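PDB 3MBH: putative phosphomethylpyrimidine kinase from Bacteroides thetaiotaomicron, which probably phosphorylates pyridoxal with ATP, as a ribokinase-clan vitamin B6 kinase, and binds pyridoxal. Local coordinates for residues A244-T249 with M285-L290; P157-A160 with E165-K168. One frame throughout, in Å; residues are numbered along the deposited sequence. Where two conformers were deposited one is given.

Interaction 1. Residues A244-T249 with M285-L290; sequences ALDRAT and MASYEL
Asp246, a buried residue of helix 241-257, reaches into the loop Met285-Ser287 and binds it with both carboxylate oxygens. From CB, which points at the loop, a chi1 of -78° sets CG beside the backbone N and anti to the carbonyl carbon. CG itself lies 3.4 Å from Ala286 N. OD1 receives two successive backbone N-H groups: Ala286 N at 2.8 Å, coming from above the carboxylate plane (47° out of it), and Ser287 N at 3.1 Å, using the syn lone pair. OD2 adds a weak bond from Ser287 N and takes a short hydrogen bond from Ser287 OG, 2.5 Å long and likewise out of plane; Pro242 O is a second partner of that hydroxyl, whose one proton the two acceptors must share or compete for. The loop thus fastened leads into strand 288-290, which pairs antiparallel with strand 207-213. Just before it, Ser287 O accepts a hydrogen bond from Arg257 NH1 of the second subunit, so the loop also borders the subunit interface. Two backbone N-H groups and a hydroxyl gathered on one buried carboxylate would probably stabilise its ionised form and fix its rotation.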
ATOM      1  N   ALA A 244      -0.182  -5.190  21.105  1.00 15.85           N
ATOM      2  CA  ALA A 244       1.024  -4.346  21.195  1.00 15.96           C
ATOM      3  C   ALA A 244       2.262  -5.203  21.261  1.00 15.36           C
ATOM      4  O   ALA A 244       3.229  -4.963  20.544  1.00 16.49           O
ATOM      5  CB  ALA A 244       0.959  -3.411  22.407  1.00 14.64           C
ATOM      6  N   LEU A 245       2.244  -6.199  22.128  1.00 15.61           N
ATOM      7  CA  LEU A 245       3.333  -7.167  22.217  1.00 16.27           C
ATOM      8  C   LEU A 245       3.696  -7.862  20.877  1.00 16.99           C
ATOM      9  O   LEU A 245       4.882  -8.060  20.559  1.00 16.52           O
ATOM     10  CB  LEU A 245       2.980  -8.261  23.251  1.00 15.86           C
ATOM     11  CG  LEU A 245       2.793  -7.838  24.716  1.00 16.83           C
ATOM     12  CD1 LEU A 245       2.403  -9.089  25.614  1.00 16.13           C
ATOM     13  CD2 LEU A 245       3.988  -7.127  25.249  1.00 12.24           C
ATOM     14  N   ASP A 246       2.673  -8.279  20.128  1.00 17.65           N
ATOM     15  CA  ASP A 246       2.872  -8.904  18.802  1.00 18.23           C
ATOM     16  C   ASP A 246       3.440  -7.941  17.791  1.00 18.19           C
ATOM     17  O   ASP A 246       4.410  -8.276  17.106  1.00 18.38           O
ATOM     18  CB  ASP A 246       1.556  -9.513  18.303  1.00 19.14           C
ATOM     19  CG  ASP A 246       1.266 -10.855  19.002  1.00 24.09           C
ATOM     20  OD1 ASP A 246       2.176 -11.717  18.968  1.00 29.46           O
ATOM     21  OD2 ASP A 246       0.185 -11.046  19.578  1.00 27.41           O
ATOM     22  N   ARG A 247       2.884  -6.730  17.733  1.00 16.76           N
ATOM     23  CA  ARG A 247       3.387  -5.721  16.819  1.00 16.48           C
ATOM     24  C   ARG A 247       4.848  -5.417  17.113  1.00 16.59           C
ATOM     25  O   ARG A 247       5.657  -5.358  16.186  1.00 16.18           O
ATOM     26  CB  ARG A 247       2.550  -4.458  16.888  1.00 16.33           C
ATOM     27  CG  ARG A 247       1.166  -4.652  16.390  1.00 19.64           C
ATOM     28  CD  ARG A 247       0.375  -3.319  16.260  1.00 21.68           C
ATOM     29  NE  ARG A 247       0.911  -2.451  15.235  1.00 20.19           N
ATOM     30  CZ  ARG A 247       0.510  -1.210  15.033  1.00 23.06           C
ATOM     31  NH1 ARG A 247      -0.433  -0.673  15.801  1.00 23.04           N
ATOM     32  NH2 ARG A 247       1.054  -0.504  14.035  1.00 24.48           N
ATOM     33  N   ALA A 248       5.192  -5.204  18.392  1.00 16.32           N
ATOM     34  CA  ALA A 248       6.576  -4.841  18.803  1.00 15.86           C
ATOM     35  C   ALA A 248       7.570  -5.966  18.504  1.00 15.61           C
ATOM     36  O   ALA A 248       8.596  -5.726  17.873  1.00 16.40           O
ATOM     37  CB  ALA A 248       6.662  -4.429  20.260  1.00 14.32           C
ATOM     38  N   THR A 249       7.231  -7.203  18.850  1.00 16.18           N
ATOM     39  CA  THR A 249       8.142  -8.308  18.642  1.00 16.46           C
ATOM     40  C   THR A 249       8.332  -8.637  17.145  1.00 17.38           C
ATOM     41  O   THR A 249       9.444  -8.938  16.710  1.00 15.96           O
ATOM     42  CB  THR A 249       7.731  -9.540  19.480  1.00 17.29           C
ATOM     43  OG1 THR A 249       6.353  -9.890  19.253  1.00 16.79           O
ATOM     44  CG2 THR A 249       7.966  -9.248  21.021  1.00 16.42           C
HETATM   45  N   MSE A 285      -1.300 -13.183  15.540  0.70 28.26           N
HETATM   46  CA  MSE A 285      -0.942 -13.179  16.921  0.70 28.17           C
HETATM   47  C   MSE A 285      -0.121 -14.381  17.361  0.70 27.13           C
HETATM   48  O   MSE A 285      -0.414 -15.516  17.020  0.70 26.78           O
HETATM   49  CB  MSE A 285      -2.183 -13.002  17.772  0.70 28.75           C
HETATM   50  CG  MSE A 285      -2.656 -11.539  17.740  0.70 31.48           C
HETATM   51 SE   MSE A 285      -4.004 -11.213  19.085  0.50 35.84          SE
HETATM   52  CE  MSE A 285      -2.900 -10.233  20.255  0.70 30.03           C
ATOM     53  N   ALA A 286       0.896 -14.090  18.148  1.00 26.20           N
ATOM     54  CA  ALA A 286       1.762 -15.096  18.747  1.00 25.85           C
ATOM     55  C   ALA A 286       1.668 -15.070  20.309  1.00 24.17           C
ATOM     56  O   ALA A 286       1.903 -16.068  20.967  1.00 24.78           O
ATOM     57  CB  ALA A 286       3.142 -14.866  18.276  1.00 25.62           C
ATOM     58  N   SER A 287       1.273 -13.955  20.890  1.00 23.13           N
ATOM     59  CA  SER A 287       1.129 -13.846  22.344  1.00 22.73           C
ATOM     60  C   SER A 287       0.057 -14.788  22.936  1.00 22.33           C
ATOM     61  O   SER A 287      -0.970 -15.113  22.305  1.00 22.07           O
ATOM     62  CB  SER A 287       0.856 -12.372  22.722  1.00 23.57           C
ATOM     63  OG  SER A 287      -0.201 -11.872  21.948  1.00 24.83           O
ATOM     64  N   TYR A 288       0.322 -15.293  24.126  1.00 21.47           N
ATOM     65  CA  TYR A 288      -0.652 -16.113  24.773  1.00 21.87           C
ATOM     66  C   TYR A 288      -0.764 -15.885  26.225  1.00 20.77           C
ATOM     67  O   TYR A 288       0.182 -15.430  26.910  1.00 18.04           O
ATOM     68  CB  TYR A 288      -0.441 -17.593  24.455  1.00 22.85           C
ATOM     69  CG  TYR A 288       0.856 -18.151  24.897  1.00 24.95           C
ATOM     70  CD1 TYR A 288       1.986 -17.992  24.119  1.00 31.48           C
ATOM     71  CD2 TYR A 288       0.941 -18.883  26.065  1.00 31.88           C
ATOM     72  CE1 TYR A 288       3.224 -18.509  24.516  1.00 34.65           C
ATOM     73  CE2 TYR A 288       2.169 -19.443  26.487  1.00 34.88           C
ATOM     74  CZ  TYR A 288       3.302 -19.252  25.693  1.00 37.35           C
ATOM     75  OH  TYR A 288       4.514 -19.785  26.081  1.00 41.25           O
ATOM     76  N   GLU A 289      -1.947 -16.209  26.706  1.00 21.23           N
ATOM     77  CA  GLU A 289      -2.294 -15.849  28.077  1.00 23.12           C
ATOM     78  C   GLU A 289      -1.732 -16.928  28.981  1.00 23.50           C
ATOM     79  O   GLU A 289      -1.831 -18.098  28.639  1.00 23.55           O
ATOM     80  CB  GLU A 289      -3.824 -15.700  28.242  1.00 23.03           C
ATOM     81  CG  GLU A 289      -4.231 -15.432  29.668  1.00 25.30           C
ATOM     82  CD  GLU A 289      -5.649 -14.861  29.847  1.00 26.23           C
ATOM     83  OE1 GLU A 289      -6.470 -14.927  28.930  1.00 23.67           O
ATOM     84  OE2 GLU A 289      -5.910 -14.328  30.939  1.00 29.70           O
ATOM     85  N   LEU A 290      -1.078 -16.527  30.070  1.00 24.61           N
ATOM     86  CA  LEU A 290      -0.709 -17.432  31.175  1.00 26.15           C
ATOM     87  C   LEU A 290      -1.843 -17.402  32.181  1.00 27.90           C
ATOM     88  O   LEU A 290      -2.083 -16.397  32.841  1.00 28.45           O
ATOM     89  CB  LEU A 290       0.604 -17.013  31.843  1.00 25.58           C
ATOM     90  CG  LEU A 290       1.789 -16.898  30.889  1.00 25.14           C
ATOM     91  CD1 LEU A 290       2.944 -16.127  31.501  1.00 22.13           C
ATOM     92  CD2 LEU A 290       2.209 -18.307  30.428  1.00 21.61           C
TER

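Interaction 2. Residues P157-A160 with E165-K168; sequences PYKA and EELK
An almost fully extended Lys159, with CG anti to the backbone N (chi1 -177°) and a single bend at chi4 (-67°), carries its ammonium to Glu166, whose CG stands beside its own backbone N (chi1 -60°) with the chain stretched beyond it. The result is a surface salt bridge in a ribokinase-like alpha/beta fold, spanning the loop between helices 147-154 and 164-176. The backbones stay well apart, with Lys159 CA and Glu166 CA 10.9 Å from each other, and the two long side chains cover that gap, crossing at about a right angle. Only their charged ends meet, and just 59 Å² of surface is buried. The stronger polar partner of the carboxylate lies just before its own helix, where Glu166 OE1 accepts from Thr163 N; this bond probably positions the group for the lysine. Lys159 in turn packs on Phe151, so it touches helix 147-154 while its ammonium reaches helix 164-176. The hydrogen bond from Lys159 NZ to Glu166 OE1 is weak, and the attraction is probably mainly electrostatic. Lys159 NZ leans to one oxygen, 3.5 Å from Glu166 OE1 against 4.0 Å from Glu166 OE2.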
ATOM      1  N   PRO A 157      19.408 -10.309  43.183  1.00 29.87           N
ATOM      2  CA  PRO A 157      20.481 -10.661  42.259  1.00 29.55           C
ATOM      3  C   PRO A 157      19.928 -11.225  40.956  1.00 29.26           C
ATOM      4  O   PRO A 157      18.892 -11.901  40.965  1.00 28.99           O
ATOM      5  CB  PRO A 157      21.274 -11.744  43.003  1.00 29.57           C
ATOM      6  CG  PRO A 157      20.678 -11.866  44.344  1.00 30.03           C
ATOM      7  CD  PRO A 157      19.380 -11.154  44.388  1.00 30.15           C
ATOM      8  N   TYR A 158      20.626 -10.920  39.867  1.00 29.38           N
ATOM      9  CA  TYR A 158      20.285 -11.385  38.535  1.00 29.64           C
ATOM     10  C   TYR A 158      20.146 -12.891  38.532  1.00 30.14           C
ATOM     11  O   TYR A 158      20.979 -13.595  39.096  1.00 30.00           O
ATOM     12  CB  TYR A 158      21.360 -10.945  37.514  1.00 29.48           C
ATOM     13  CG  TYR A 158      21.005 -11.355  36.106  1.00 31.47           C
ATOM     14  CD1 TYR A 158      20.133 -10.587  35.351  1.00 31.49           C
ATOM     15  CD2 TYR A 158      21.471 -12.537  35.553  1.00 30.56           C
ATOM     16  CE1 TYR A 158      19.745 -10.972  34.070  1.00 32.40           C
ATOM     17  CE2 TYR A 158      21.091 -12.928  34.260  1.00 30.56           C
ATOM     18  CZ  TYR A 158      20.242 -12.142  33.526  1.00 32.66           C
ATOM     19  OH  TYR A 158      19.821 -12.502  32.260  1.00 32.40           O
ATOM     20  N   LYS A 159      19.106 -13.398  37.891  1.00 30.96           N
ATOM     21  CA  LYS A 159      18.905 -14.846  37.782  1.00 31.96           C
ATOM     22  C   LYS A 159      18.429 -15.143  36.353  1.00 32.14           C
ATOM     23  O   LYS A 159      17.423 -14.593  35.909  1.00 31.63           O
ATOM     24  CB  LYS A 159      17.890 -15.262  38.848  1.00 31.95           C
ATOM     25  CG  LYS A 159      17.559 -16.715  38.983  1.00 34.70           C
ATOM     26  CD  LYS A 159      16.561 -16.921  40.164  1.00 35.87           C
ATOM     27  CE  LYS A 159      16.248 -18.384  40.444  1.00 36.13           C
ATOM     28  NZ  LYS A 159      15.477 -19.092  39.373  1.00 36.13           N
ATOM     29  N   ALA A 160      19.148 -15.994  35.617  1.00 32.51           N
ATOM     30  CA  ALA A 160      18.729 -16.325  34.228  1.00 32.88           C
ATOM     31  C   ALA A 160      17.658 -17.415  34.118  1.00 32.27           C
ATOM     32  O   ALA A 160      17.000 -17.509  33.102  1.00 33.68           O
ATOM     33  CB  ALA A 160      19.947 -16.692  33.384  1.00 33.05           C
ATOM     34  N   GLU A 165       5.948 -19.080  36.672  1.00 25.86           N
ATOM     35  CA  GLU A 165       5.370 -18.737  37.967  1.00 25.40           C
ATOM     36  C   GLU A 165       6.136 -17.635  38.656  1.00 24.81           C
ATOM     37  O   GLU A 165       5.526 -16.718  39.194  1.00 25.14           O
ATOM     38  CB  GLU A 165       5.323 -19.949  38.886  1.00 25.44           C
ATOM     39  CG  GLU A 165       4.301 -19.813  39.996  1.00 26.23           C
ATOM     40  N   GLU A 166       7.471 -17.695  38.632  1.00 24.22           N
ATOM     41  CA  GLU A 166       8.279 -16.645  39.258  1.00 23.87           C
ATOM     42  C   GLU A 166       8.219 -15.323  38.473  1.00 23.52           C
ATOM     43  O   GLU A 166       8.194 -14.230  39.072  1.00 23.19           O
ATOM     44  CB  GLU A 166       9.750 -17.083  39.427  1.00 24.29           C
ATOM     45  CG  GLU A 166       9.972 -18.361  40.308  1.00 26.66           C
ATOM     46  CD  GLU A 166      11.418 -18.853  40.242  1.00 29.44           C
ATOM     47  OE1 GLU A 166      12.010 -18.848  39.142  1.00 33.38           O
ATOM     48  OE2 GLU A 166      11.989 -19.194  41.292  1.00 35.12           O
ATOM     49  N   LEU A 167       8.189 -15.411  37.147  1.00 21.93           N
ATOM     50  CA  LEU A 167       8.041 -14.201  36.347  1.00 22.02           C
ATOM     51  C   LEU A 167       6.700 -13.551  36.597  1.00 21.20           C
ATOM     52  O   LEU A 167       6.640 -12.334  36.672  1.00 21.56           O
ATOM     53  CB  LEU A 167       8.287 -14.455  34.858  1.00 21.81           C
ATOM     54  CG  LEU A 167       9.782 -14.747  34.683  1.00 22.90           C
ATOM     55  CD1 LEU A 167      10.001 -15.826  33.684  1.00 25.06           C
ATOM     56  CD2 LEU A 167      10.558 -13.508  34.317  1.00 26.03           C
ATOM     57  N   LYS A 168       5.642 -14.343  36.775  1.00 20.68           N
ATOM     58  CA  LYS A 168       4.327 -13.778  37.130  1.00 20.69           C
ATOM     59  C   LYS A 168       4.376 -12.995  38.447  1.00 20.89           C
ATOM     60  O   LYS A 168       3.815 -11.898  38.563  1.00 20.27           O
ATOM     61  CB  LYS A 168       3.257 -14.878  37.193  1.00 20.76           C
ATOM     62  CG  LYS A 168       2.852 -15.412  35.810  1.00 22.51           C
ATOM     63  CD  LYS A 168       1.808 -16.530  35.839  1.00 24.54           C
ATOM     64  CE  LYS A 168       0.370 -16.034  36.012  1.00 27.31           C
ATOM     65  NZ  LYS A 168      -0.693 -17.166  36.139  1.00 27.70           N
TER

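How the interactions relate
Interaction 1 is a buried contact and interaction 2 a surface one, their centres about 20 Å apart. The first ties a helix to the loop before the last strand, 36 residues further on; the second bridges a loop to the helix just after it. Chemistry follows place: several hydrogen bonds, mostly from backbone N-H groups, hold the buried aspartate, whereas one weak lysine-glutamate pair serves at the surface. No helix or strand is shared, yet the two sites adjoin. Lys168 NZ of helix 164-176 packs 3.7 Å from Leu290 O, and Tyr208, which pairs with Leu290 through the backbone, receives Lys168 in a cation-pi contact.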